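Local coordinates for protein beta-mannosidase (Trichoderma harzianum, PDB 4CVU) that probably hydrolyses terminal beta-linked mannose residues from beta-mannosides, as a fungal beta-mannosidase of glycoside hydrolase family 2, at residues E194-W200 with W422-T426; F449-Y454 with N488-M494; G239-N243 with S529-Y534; C537-N541 with I566-T570. All blocks are in the same frame, centred on the assembly; numbering follows the deposited sequence.

Contact 1 of 4, residues E194-W200 with W422-T426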
loop_
_atom_site.group_PDB
_atom_site.type_symbol
_atom_site.label_atom_id
_atom_site.label_comp_id
_atom_site.label_asym_id
_atom_site.label_seq_id
_atom_site.Cartn_x
_atom_site.Cartn_y
_atom_site.Cartn_z
ATOM N N GLU A 194 8.815 -20.808 -19.660
ATOM C CA GLU A 194 7.655 -21.111 -18.827
ATOM C C GLU A 194 6.527 -20.294 -19.387
ATOM O O GLU A 194 6.570 -19.101 -19.475
ATOM C CB GLU A 194 7.997 -20.768 -17.357
ATOM C CG GLU A 194 6.850 -20.728 -16.376
ATOM C CD GLU A 194 7.269 -20.559 -14.906
ATOM O OE1 GLU A 194 7.639 -19.460 -14.557
ATOM O OE2 GLU A 194 7.209 -21.481 -14.122
ATOM N N GLN A 195 5.488 -20.983 -19.841
ATOM C CA GLN A 195 4.472 -20.335 -20.568
ATOM C C GLN A 195 3.675 -19.298 -19.796
ATOM O O GLN A 195 3.275 -18.331 -20.380
ATOM C CB GLN A 195 3.567 -21.367 -21.260
ATOM C CG GLN A 195 4.316 -22.293 -22.171
ATOM C CD GLN A 195 4.609 -21.762 -23.560
ATOM O OE1 GLN A 195 3.818 -21.920 -24.500
ATOM N NE2 GLN A 195 5.797 -21.174 -23.731
ATOM N N ASN A 196 3.438 -19.499 -18.510
ATOM C CA ASN A 196 2.711 -18.580 -17.724
ATOM C C ASN A 196 3.413 -17.260 -17.497
ATOM O O ASN A 196 2.807 -16.340 -17.072
ATOM C CB ASN A 196 2.192 -19.153 -16.433
ATOM C CG ASN A 196 3.264 -19.491 -15.474
ATOM O OD1 ASN A 196 3.859 -20.530 -15.524
ATOM N ND2 ASN A 196 3.551 -18.541 -14.596
ATOM N N ASP A 197 4.667 -17.189 -17.874
ATOM C CA ASP A 197 5.452 -15.952 -17.771
ATOM C C ASP A 197 4.942 -14.835 -18.688
ATOM O O ASP A 197 5.275 -13.686 -18.498
ATOM C CB ASP A 197 6.887 -16.268 -18.110
ATOM C CG ASP A 197 7.586 -17.038 -17.071
ATOM O OD1 ASP A 197 6.962 -17.462 -16.091
ATOM O OD2 ASP A 197 8.807 -17.198 -17.215
ATOM N N PHE A 198 4.138 -15.202 -19.688
ATOM C CA PHE A 198 3.478 -14.261 -20.565
ATOM C C PHE A 198 2.014 -14.005 -20.190
ATOM O O PHE A 198 1.239 -13.467 -21.017
ATOM C CB PHE A 198 3.571 -14.748 -22.012
ATOM C CG PHE A 198 4.969 -15.120 -22.415
ATOM C CD1 PHE A 198 5.903 -14.136 -22.686
ATOM C CD2 PHE A 198 5.371 -16.448 -22.420
ATOM C CE1 PHE A 198 7.198 -14.484 -23.012
ATOM C CE2 PHE A 198 6.669 -16.800 -22.716
ATOM C CZ PHE A 198 7.583 -15.804 -23.028
ATOM N N GLY A 199 1.650 -14.426 -18.958
ATOM C CA GLY A 199 0.364 -14.207 -18.393
ATOM C C GLY A 199 -0.462 -15.471 -18.360
ATOM O O GLY A 199 -0.314 -16.316 -19.214
ATOM N N TRP A 200 -1.322 -15.616 -17.353
ATOM C CA TRP A 200 -2.358 -16.677 -17.390
ATOM C C TRP A 200 -3.603 -16.095 -16.726
ATOM O O TRP A 200 -3.598 -14.939 -16.227
ATOM C CB TRP A 200 -1.863 -17.990 -16.727
ATOM C CG TRP A 200 -2.360 -19.320 -17.399
ATOM C CD1 TRP A 200 -3.423 -20.062 -17.030
ATOM C CD2 TRP A 200 -1.775 -20.000 -18.533
ATOM N NE1 TRP A 200 -3.574 -21.157 -17.860
ATOM C CE2 TRP A 200 -2.578 -21.137 -18.795
ATOM C CE3 TRP A 200 -0.685 -19.746 -19.356
ATOM C CZ2 TRP A 200 -2.310 -22.025 -19.833
ATOM C CZ3 TRP A 200 -0.391 -20.655 -20.394
ATOM C CH2 TRP A 200 -1.217 -21.791 -20.615
ATOM N N TRP A 422 1.287 -28.932 -12.867
ATOM C CA TRP A 422 0.654 -28.400 -14.045
ATOM C C TRP A 422 1.635 -27.822 -15.061
ATOM O O TRP A 422 2.581 -27.146 -14.687
ATOM C CB TRP A 422 -0.326 -27.298 -13.579
ATOM C CG TRP A 422 -0.960 -26.523 -14.710
ATOM C CD1 TRP A 422 -2.063 -26.905 -15.432
ATOM C CD2 TRP A 422 -0.538 -25.274 -15.243
ATOM N NE1 TRP A 422 -2.367 -25.940 -16.365
ATOM C CE2 TRP A 422 -1.436 -24.938 -16.280
ATOM C CE3 TRP A 422 0.532 -24.407 -14.968
ATOM C CZ2 TRP A 422 -1.300 -23.769 -17.043
ATOM C CZ3 TRP A 422 0.659 -23.245 -15.706
ATOM C CH2 TRP A 422 -0.243 -22.938 -16.740
ATOM N N SER A 423 1.400 -28.076 -16.346
ATOM C CA SER A 423 2.186 -27.414 -17.417
ATOM C C SER A 423 1.360 -26.261 -17.986
ATOM O O SER A 423 0.169 -26.446 -18.230
ATOM C CB SER A 423 2.580 -28.420 -18.521
ATOM O OG SER A 423 1.423 -29.074 -19.089
ATOM N N SER A 424 1.947 -25.081 -18.225
ATOM C CA SER A 424 3.356 -24.779 -18.086
ATOM C C SER A 424 3.588 -23.532 -17.288
ATOM O O SER A 424 3.198 -22.421 -17.692
ATOM C CB SER A 424 4.067 -24.636 -19.449
ATOM O OG SER A 424 5.376 -24.024 -19.329
ATOM N N GLY A 425 3.976 -23.845 -16.061
ATOM C CA GLY A 425 5.128 -23.319 -15.336
ATOM C C GLY A 425 6.367 -24.083 -15.790
ATOM O O GLY A 425 6.870 -23.859 -16.912
ATOM N N THR A 426 6.874 -24.967 -14.945
ATOM C CA THR A 426 8.189 -25.504 -15.209
ATOM C C THR A 426 8.496 -26.882 -14.664
ATOM O O THR A 426 7.736 -27.387 -13.841
ATOM C CB THR A 426 9.220 -24.518 -14.631
ATOM O OG1 THR A 426 10.492 -24.724 -15.266
ATOM C CG2 THR A 426 9.366 -24.680 -13.173
#
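S424 supplies both hydrogen bonds that join these two loops. Its hydroxyl OG accepts the amide N of Q195 at 3.1 Å in an almost linear bond, and its carbonyl O accepts the amide N of N196 at 3.0 Å with a more bent geometry. The peptide bond before S424 is cis; beyond it, the t rotamer of S424 places OG at the start of the short 3-10 turn 195-197, where OG also bonds to Q448. E194 reaches past this point in an extended t,t conformation. Its OE2 lies 3.0 Å from G425 CA and is held by the indole NH of W396, while E194 CA makes a CA-H...O contact of 3.4 Å with G425 O. A beta carbon on G425 would come tightly against that carboxylate. Farther out, the indoles of W200 and W422 form a T-shaped pair: the edge of W422 meets the face of W200, with planes at 79° and CE2 of W200 3.4 Å from CZ2 of W422. F183 stacks on W200 and extends the aromatic cluster. Segment 194-200 comes from the N-terminal galactose-binding-like domain, and 422-426 follows barrel strand 418-421. Both direct hydrogen bonds thus run from backbone amides to one serine, next to a cis peptide bond, and the tryptophans pack alongside; the result is a buried junction between the two domains.

Contact 2 of 4, residues F449-Y454 with N488-M494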
loop_
_atom_site.group_PDB
_atom_site.type_symbol
_atom_site.label_atom_id
_atom_site.label_comp_id
_atom_site.label_asym_id
_atom_site.label_seq_id
_atom_site.Cartn_x
_atom_site.Cartn_y
_atom_site.Cartn_z
ATOM N N PHE A 449 4.300 -27.769 -22.125
ATOM C CA PHE A 449 3.527 -27.419 -23.286
ATOM C C PHE A 449 2.044 -27.298 -22.873
ATOM O O PHE A 449 1.511 -28.198 -22.225
ATOM C CB PHE A 449 3.674 -28.494 -24.366
ATOM C CG PHE A 449 5.087 -28.703 -24.826
ATOM C CD1 PHE A 449 5.604 -27.965 -25.897
ATOM C CD2 PHE A 449 5.899 -29.651 -24.207
ATOM C CE1 PHE A 449 6.918 -28.188 -26.337
ATOM C CE2 PHE A 449 7.195 -29.854 -24.625
ATOM C CZ PHE A 449 7.709 -29.112 -25.699
ATOM N N SER A 450 1.383 -26.194 -23.248
ATOM C CA SER A 450 0.137 -25.845 -22.573
ATOM C C SER A 450 -0.835 -24.887 -23.303
ATOM O O SER A 450 -0.500 -23.745 -23.594
ATOM C CB SER A 450 0.504 -25.313 -21.166
ATOM O OG SER A 450 -0.645 -25.007 -20.401
ATOM N N ASP A 451 -2.025 -25.401 -23.620
ATOM C CA ASP A 451 -3.142 -24.607 -24.067
ATOM C C ASP A 451 -2.862 -23.821 -25.361
ATOM O O ASP A 451 -3.352 -22.712 -25.564
ATOM C CB ASP A 451 -3.559 -23.657 -22.941
ATOM C CG ASP A 451 -4.960 -23.105 -23.130
ATOM O OD1 ASP A 451 -5.785 -23.727 -23.856
ATOM O OD2 ASP A 451 -5.240 -22.021 -22.553
ATOM N N THR A 452 -2.057 -24.414 -26.218
ATOM C CA THR A 452 -1.863 -23.929 -27.568
ATOM C C THR A 452 -1.178 -25.052 -28.320
ATOM O O THR A 452 -0.789 -26.068 -27.718
ATOM C CB THR A 452 -1.024 -22.639 -27.605
ATOM O OG1 THR A 452 -1.114 -22.023 -28.909
ATOM C CG2 THR A 452 0.417 -22.913 -27.209
ATOM N N LEU A 453 -1.064 -24.881 -29.638
ATOM C CA LEU A 453 -0.355 -25.837 -30.483
ATOM C C LEU A 453 1.013 -25.274 -30.768
ATOM O O LEU A 453 1.194 -24.075 -30.694
ATOM C CB LEU A 453 -1.135 -26.135 -31.770
ATOM C CG LEU A 453 -2.492 -26.824 -31.563
ATOM C CD1 LEU A 453 -3.130 -27.190 -32.898
ATOM C CD2 LEU A 453 -2.396 -28.070 -30.696
ATOM N N TYR A 454 1.966 -26.155 -31.083
ATOM C CA TYR A 454 3.370 -25.795 -31.097
ATOM C C TYR A 454 4.048 -26.113 -32.440
ATOM O O TYR A 454 3.525 -26.925 -33.243
ATOM C CB TYR A 454 4.098 -26.521 -29.954
ATOM C CG TYR A 454 3.763 -25.943 -28.600
ATOM C CD1 TYR A 454 2.645 -26.357 -27.909
ATOM C CD2 TYR A 454 4.550 -24.948 -28.050
ATOM C CE1 TYR A 454 2.319 -25.805 -26.696
ATOM C CE2 TYR A 454 4.245 -24.379 -26.838
ATOM C CZ TYR A 454 3.141 -24.819 -26.144
ATOM O OH TYR A 454 2.796 -24.213 -24.947
ATOM N N ASN A 488 -0.545 -29.844 -21.430
ATOM C CA ASN A 488 -1.863 -29.518 -20.917
ATOM C C ASN A 488 -2.851 -29.187 -22.023
ATOM O O ASN A 488 -2.609 -28.365 -22.853
ATOM C CB ASN A 488 -1.703 -28.392 -19.884
ATOM C CG ASN A 488 -3.013 -27.768 -19.481
ATOM O OD1 ASN A 488 -3.853 -28.418 -18.894
ATOM N ND2 ASN A 488 -3.211 -26.507 -19.843
ATOM N N GLU A 489 -4.003 -29.853 -21.971
ATOM C CA GLU A 489 -5.183 -29.571 -22.822
ATOM C C GLU A 489 -5.081 -29.659 -24.362
ATOM O O GLU A 489 -5.498 -28.746 -25.057
ATOM C CB GLU A 489 -5.793 -28.222 -22.432
ATOM C CG GLU A 489 -6.992 -28.373 -21.493
ATOM C CD GLU A 489 -7.040 -27.322 -20.402
ATOM O OE1 GLU A 489 -6.421 -26.240 -20.587
ATOM O OE2 GLU A 489 -7.730 -27.582 -19.356
ATOM N N PHE A 490 -4.549 -30.757 -24.880
ATOM C CA PHE A 490 -4.415 -30.930 -26.275
ATOM C C PHE A 490 -5.651 -31.601 -26.871
ATOM O O PHE A 490 -6.412 -30.961 -27.506
ATOM C CB PHE A 490 -3.168 -31.754 -26.561
ATOM C CG PHE A 490 -1.939 -30.942 -26.534
ATOM C CD1 PHE A 490 -1.371 -30.570 -25.344
ATOM C CD2 PHE A 490 -1.417 -30.451 -27.690
ATOM C CE1 PHE A 490 -0.268 -29.758 -25.334
ATOM C CE2 PHE A 490 -0.307 -29.640 -27.700
ATOM C CZ PHE A 490 0.279 -29.297 -26.512
ATOM N N GLU A 491 -5.845 -32.873 -26.596
ATOM C CA GLU A 491 -6.877 -33.659 -27.253
ATOM C C GLU A 491 -8.308 -33.313 -26.817
ATOM O O GLU A 491 -9.294 -33.595 -27.532
ATOM C CB GLU A 491 -6.619 -35.141 -26.990
ATOM C CG GLU A 491 -5.479 -35.767 -27.845
ATOM C CD GLU A 491 -5.271 -37.260 -27.567
ATOM O OE1 GLU A 491 -6.284 -37.975 -27.461
ATOM O OE2 GLU A 491 -4.112 -37.727 -27.459
ATOM N N ASN A 492 -8.436 -32.772 -25.607
ATOM C CA ASN A 492 -9.753 -32.404 -25.089
ATOM C C ASN A 492 -10.170 -30.963 -25.410
ATOM O O ASN A 492 -11.360 -30.623 -25.272
ATOM C CB ASN A 492 -9.828 -32.677 -23.594
ATOM C CG ASN A 492 -8.996 -31.716 -22.776
ATOM O OD1 ASN A 492 -7.864 -31.417 -23.103
ATOM N ND2 ASN A 492 -9.563 -31.248 -21.664
ATOM N N LEU A 493 -9.212 -30.122 -25.825
ATOM C CA LEU A 493 -9.476 -28.689 -26.050
ATOM C C LEU A 493 -8.834 -28.120 -27.339
ATOM O O LEU A 493 -9.528 -27.784 -28.296
ATOM C CB LEU A 493 -9.029 -27.874 -24.828
ATOM C CG LEU A 493 -9.340 -26.369 -24.834
ATOM C CD1 LEU A 493 -10.838 -26.142 -24.876
ATOM C CD2 LEU A 493 -8.743 -25.676 -23.632
ATOM N N MET A 494 -7.515 -28.006 -27.369
ATOM C CA MET A 494 -6.859 -27.281 -28.454
ATOM C C MET A 494 -6.902 -27.963 -29.811
ATOM O O MET A 494 -7.036 -27.282 -30.829
ATOM C CB MET A 494 -5.418 -26.954 -28.096
ATOM C CG MET A 494 -5.300 -25.972 -26.956
ATOM S SD MET A 494 -6.458 -24.599 -27.071
ATOM C CE MET A 494 -6.070 -24.055 -28.747
#
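N488 adopts a t rotamer that carries ND2 to S450 OG, 3.0 Å away, and S450, also t, bonds in turn to S423. A backbone bridge backs this pair: N488 N donates to F449 O at 2.8 Å, and D451 N to N488 O at 3.1 Å. D451, with positive phi, turns the chain after the bridge and brings OD1 to 3.4 Å from M494 SD. M494, m at chi1, places CG 3.7 Å from T452 N and then folds back through m,m. The m rotamer of F490 sends its ring between the loop residues, with CZ 4.0 Å from Y454 CD1 and CD2 4.0 Å from L453 CD2. Y454 OH accepts S450 N at 3.0 Å and is hydrogen-bonded to Q195 OE1. E489 is the N-cap of helix 490-501; N488-E489, after barrel strand 481-485, is consistent with the Asn-Glu pair of clan GH-A, whose Glu is the acid/base in relatives. Loop 449-454, leaving strand 442-446, thus rests on that helix's first turn, with F449 on helix 458-475.

Contact 3 of 4, residues G239-N243 with S529-Y534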
loop_
_atom_site.group_PDB
_atom_site.type_symbol
_atom_site.label_atom_id
_atom_site.label_comp_id
_atom_site.label_asym_id
_atom_site.label_seq_id
_atom_site.Cartn_x
_atom_site.Cartn_y
_atom_site.Cartn_z
ATOM N N GLY A 239 11.711 -56.911 -16.307
ATOM C CA GLY A 239 10.687 -57.099 -17.346
ATOM C C GLY A 239 9.684 -55.944 -17.483
ATOM O O GLY A 239 8.806 -55.994 -18.331
ATOM N N GLN A 240 9.800 -54.926 -16.633
ATOM C CA GLN A 240 8.820 -53.820 -16.600
ATOM C C GLN A 240 8.951 -52.931 -17.820
ATOM O O GLN A 240 10.055 -52.556 -18.217
ATOM C CB GLN A 240 8.968 -52.982 -15.312
ATOM C CG GLN A 240 8.031 -51.767 -15.192
ATOM C CD GLN A 240 8.115 -51.075 -13.835
ATOM O OE1 GLN A 240 8.894 -51.452 -12.947
ATOM N NE2 GLN A 240 7.267 -50.042 -13.655
ATOM N N PHE A 241 7.819 -52.539 -18.372
ATOM C CA PHE A 241 7.774 -51.515 -19.394
ATOM C C PHE A 241 6.797 -50.375 -19.057
ATOM O O PHE A 241 5.889 -50.552 -18.269
ATOM C CB PHE A 241 7.399 -52.136 -20.734
ATOM C CG PHE A 241 7.389 -51.147 -21.866
ATOM C CD1 PHE A 241 8.571 -50.617 -22.347
ATOM C CD2 PHE A 241 6.201 -50.695 -22.391
ATOM C CE1 PHE A 241 8.558 -49.701 -23.377
ATOM C CE2 PHE A 241 6.189 -49.771 -23.408
ATOM C CZ PHE A 241 7.369 -49.283 -23.907
ATOM N N ASN A 242 6.971 -49.228 -19.674
ATOM C CA ASN A 242 6.101 -48.099 -19.428
ATOM C C ASN A 242 4.645 -48.401 -19.731
ATOM O O ASN A 242 4.333 -48.983 -20.743
ATOM C CB ASN A 242 6.571 -46.914 -20.264
ATOM C CG ASN A 242 8.075 -46.730 -20.218
ATOM O OD1 ASN A 242 8.831 -47.510 -20.773
ATOM N ND2 ASN A 242 8.503 -45.700 -19.570
ATOM N N ASN A 243 3.760 -47.985 -18.838
ATOM C CA ASN A 243 2.322 -48.059 -19.062
ATOM C C ASN A 243 1.693 -49.455 -18.879
ATOM O O ASN A 243 0.526 -49.641 -19.100
ATOM C CB ASN A 243 1.962 -47.461 -20.430
ATOM C CG ASN A 243 2.105 -45.943 -20.467
ATOM O OD1 ASN A 243 1.128 -45.252 -20.304
ATOM N ND2 ASN A 243 3.292 -45.440 -20.632
ATOM N N SER A 529 13.783 -44.318 -19.220
ATOM C CA SER A 529 12.996 -44.787 -18.073
ATOM C C SER A 529 12.149 -46.001 -18.437
ATOM O O SER A 529 11.430 -45.962 -19.440
ATOM C CB SER A 529 12.048 -43.655 -17.578
ATOM O OG SER A 529 11.439 -44.013 -16.351
ATOM N N HIS A 530 12.236 -47.062 -17.630
ATOM C CA HIS A 530 11.339 -48.238 -17.745
ATOM C C HIS A 530 10.181 -48.151 -16.724
ATOM O O HIS A 530 9.220 -48.907 -16.821
ATOM C CB HIS A 530 12.098 -49.571 -17.514
ATOM C CG HIS A 530 13.162 -49.863 -18.530
ATOM N ND1 HIS A 530 12.876 -50.248 -19.823
ATOM C CD2 HIS A 530 14.514 -49.842 -18.434
ATOM C CE1 HIS A 530 14.008 -50.431 -20.484
ATOM N NE2 HIS A 530 15.016 -50.194 -19.663
ATOM N N SER A 531 10.300 -47.215 -15.774
ATOM C CA SER A 531 9.463 -47.178 -14.589
ATOM C C SER A 531 8.286 -46.169 -14.659
ATOM O O SER A 531 7.267 -46.352 -13.990
ATOM C CB SER A 531 10.344 -46.873 -13.369
ATOM O OG SER A 531 11.007 -45.639 -13.497
ATOM N N ILE A 532 8.419 -45.129 -15.481
ATOM C CA ILE A 532 7.448 -44.031 -15.471
ATOM C C ILE A 532 6.543 -44.058 -16.698
ATOM O O ILE A 532 7.032 -43.940 -17.821
ATOM C CB ILE A 532 8.140 -42.676 -15.412
ATOM C CG1 ILE A 532 9.024 -42.586 -14.152
ATOM C CG2 ILE A 532 7.092 -41.560 -15.435
ATOM C CD1 ILE A 532 8.314 -42.845 -12.845
ATOM N N SER A 533 5.233 -44.181 -16.463
ATOM C CA SER A 533 4.235 -44.226 -17.547
ATOM C C SER A 533 3.984 -42.846 -18.178
ATOM O O SER A 533 4.371 -41.814 -17.628
ATOM C CB SER A 533 2.905 -44.761 -17.032
ATOM O OG SER A 533 3.045 -46.009 -16.430
ATOM N N TYR A 534 3.294 -42.841 -19.313
ATOM C CA TYR A 534 3.220 -41.667 -20.141
ATOM C C TYR A 534 1.867 -41.510 -20.736
ATOM O O TYR A 534 1.144 -42.486 -20.993
ATOM C CB TYR A 534 4.248 -41.726 -21.292
ATOM C CG TYR A 534 4.290 -40.485 -22.179
ATOM C CD1 TYR A 534 4.876 -39.307 -21.731
ATOM C CD2 TYR A 534 3.765 -40.507 -23.469
ATOM C CE1 TYR A 534 4.913 -38.172 -22.521
ATOM C CE2 TYR A 534 3.811 -39.379 -24.289
ATOM C CZ TYR A 534 4.384 -38.208 -23.806
ATOM O OH TYR A 534 4.427 -37.078 -24.584
HETATM O O HOH W 1 7.165 -47.884 -11.542
#
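This is a polar, side-chain-to-backbone junction between two domains: the loop leaving strand 227-237 of the immunoglobulin-like sheet meets the turn that leads from helix 506-528 into strand 534-535 of the catalytic barrel. N242 is its centre. The amide ND2 donates to S529 O and to I532 O, both at 2.9 Å, so one side chain ties together the two ends of the turn. Within that turn S529 OG weakly accepts the amides of S531 and I532 and is also bonded to N476. Q240 adds a water-mediated link, its NE2 donating at 3.0 Å to a water that in turn donates to S531 O at 2.9 Å, while its OE1 accepts the backbone N of R237. N243 N makes a weak hydrogen bond of 3.2 Å to S533 OG. Not every polar atom is satisfied: H530 O is buried against Q240 CG, 3.5 Å away, without a partner. The H530 ring lies at the glycan edge, with NE2 weakly bonded to an N-acetylglucosamine. D234, on strand 227-237, bonds to both H530 N and S531 OG. F241 and N243 lean on helix 506-528 and strand 545-546, while I532 and Y534 pack against strand 481-485.

Contact 4 of 4, residues C537-N541 with I566-T570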
loop_
_atom_site.group_PDB
_atom_site.type_symbol
_atom_site.label_atom_id
_atom_site.label_comp_id
_atom_site.label_asym_id
_atom_site.label_seq_id
_atom_site.Cartn_x
_atom_site.Cartn_y
_atom_site.Cartn_z
ATOM N N CYS A 537 -1.006 -36.234 -23.485
ATOM C CA CYS A 537 -1.541 -34.993 -22.888
ATOM C C CYS A 537 -2.347 -35.270 -21.641
ATOM O O CYS A 537 -2.706 -36.420 -21.343
ATOM C CB CYS A 537 -2.375 -34.197 -23.879
ATOM S SG CYS A 537 -3.760 -35.154 -24.532
ATOM N N SER A 538 -2.625 -34.189 -20.925
ATOM C CA SER A 538 -3.206 -34.229 -19.583
ATOM C C SER A 538 -4.588 -34.830 -19.518
ATOM O O SER A 538 -4.996 -35.265 -18.452
ATOM C CB SER A 538 -3.310 -32.822 -19.028
ATOM O OG SER A 538 -4.202 -32.057 -19.828
ATOM N N ALA A 539 -5.327 -34.798 -20.623
ATOM C CA ALA A 539 -6.660 -35.355 -20.678
ATOM C C ALA A 539 -6.945 -35.942 -22.036
ATOM O O ALA A 539 -6.866 -35.241 -23.050
ATOM C CB ALA A 539 -7.710 -34.266 -20.365
ATOM N N ASN A 540 -7.300 -37.217 -22.059
ATOM C CA ASN A 540 -7.611 -37.897 -23.295
ATOM C C ASN A 540 -8.421 -39.182 -23.048
ATOM O O ASN A 540 -8.644 -39.587 -21.922
ATOM C CB ASN A 540 -6.320 -38.176 -24.145
ATOM C CG ASN A 540 -5.309 -39.020 -23.418
ATOM O OD1 ASN A 540 -5.520 -40.212 -23.247
ATOM N ND2 ASN A 540 -4.198 -38.389 -22.935
ATOM N N ASN A 541 -8.874 -39.803 -24.127
ATOM C CA ASN A 541 -9.703 -41.003 -24.046
ATOM C C ASN A 541 -8.935 -42.325 -23.991
ATOM O O ASN A 541 -9.526 -43.408 -24.149
ATOM C CB ASN A 541 -10.688 -41.018 -25.219
ATOM C CG ASN A 541 -11.746 -39.950 -25.081
ATOM O OD1 ASN A 541 -12.252 -39.718 -23.997
ATOM N ND2 ASN A 541 -12.060 -39.284 -26.161
ATOM N N ILE A 566 -17.199 -45.420 -21.246
ATOM C CA ILE A 566 -16.609 -44.274 -20.521
ATOM C C ILE A 566 -15.087 -44.289 -20.691
ATOM O O ILE A 566 -14.466 -45.350 -20.598
ATOM C CB ILE A 566 -16.946 -44.339 -19.032
ATOM C CG1 ILE A 566 -18.433 -44.099 -18.828
ATOM C CG2 ILE A 566 -16.142 -43.292 -18.244
ATOM C CD1 ILE A 566 -18.917 -44.437 -17.440
ATOM N N TYR A 567 -14.506 -43.116 -20.919
ATOM C CA TYR A 567 -13.101 -43.000 -21.187
ATOM C C TYR A 567 -12.571 -41.765 -20.488
ATOM O O TYR A 567 -13.247 -40.754 -20.397
ATOM C CB TYR A 567 -12.830 -42.807 -22.685
ATOM C CG TYR A 567 -13.569 -43.761 -23.591
ATOM C CD1 TYR A 567 -14.858 -43.474 -24.031
ATOM C CD2 TYR A 567 -12.996 -44.967 -23.968
ATOM C CE1 TYR A 567 -15.544 -44.362 -24.867
ATOM C CE2 TYR A 567 -13.677 -45.863 -24.807
ATOM C CZ TYR A 567 -14.951 -45.547 -25.242
ATOM O OH TYR A 567 -15.653 -46.430 -26.064
ATOM N N GLY A 568 -11.343 -41.839 -20.041
ATOM C CA GLY A 568 -10.604 -40.629 -19.705
ATOM C C GLY A 568 -10.905 -39.987 -18.390
ATOM O O GLY A 568 -11.832 -40.347 -17.692
ATOM N N ASP A 569 -10.085 -38.999 -18.061
ATOM C CA ASP A 569 -10.344 -38.130 -16.950
ATOM C C ASP A 569 -11.300 -36.992 -17.347
ATOM O O ASP A 569 -11.573 -36.796 -18.529
ATOM C CB ASP A 569 -9.028 -37.578 -16.365
ATOM C CG ASP A 569 -8.162 -36.846 -17.370
ATOM O OD1 ASP A 569 -8.453 -36.907 -18.596
ATOM O OD2 ASP A 569 -7.154 -36.172 -16.909
ATOM N N THR A 570 -11.828 -36.276 -16.347
ATOM C CA THR A 570 -12.807 -35.207 -16.570
ATOM C C THR A 570 -12.325 -33.828 -16.065
ATOM O O THR A 570 -11.554 -33.752 -15.121
ATOM C CB THR A 570 -14.130 -35.516 -15.876
ATOM O OG1 THR A 570 -13.907 -35.758 -14.480
ATOM C CG2 THR A 570 -14.817 -36.739 -16.511
#
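D569 lays its carboxylate over the backbone of S538 and A539, with OD1 3.2 Å from A539 CA and 3.3 Å from A539 CB. The p rotamer directs the acid into this bend, bringing OD2 to 2.8 Å from S538 O, two acceptors side by side without a hydrogen bond. The segments run nearly antiparallel, at 163°, yet no hydrogen bond crosses between them. At G568 the chains close in until CA stands 3.1 Å from N540 O; a beta carbon there would clash with that oxygen, and phi is positive. On the preceding residue, Y567, CB lies 3.4 Å from N541 OD1, while N541 ND2 bonds to Y558 O and Y567 OH bonds to T562 N. Both loops belong to the catalytic barrel: 537-541 follows strand 534-535, the other leads into strand 570-572, and D569 packs on W444 and W373. With D569 OD1 and N541 O buried lacking partners, the contact is rich in oxygen and poor in donors, so steric fit, not mutual hydrogen bonding, defines it.

Overall arrangement
All four contacts are largely buried, but they differ in place and chemistry. Contacts 1 and 3 join the catalytic barrel to the two domains preceding it, the galactose-binding-like one and the immunoglobulin-like one; contacts 2 and 4 lie within the barrel. Contact 1, about 12 Å from the centre of the chain, combines hydrogen bonds with aromatic packing, whereas contact 3, about 22 Å out and bordering a glycan, relies on amides and water. Contact 2 touches both contact 1, through Q195 to Y454 and S423 to S450, and contact 4, through S538 to E489. Contact 4 alone has no hydrogen bond between its segments, and its first segment adjoins contact 3 in sequence.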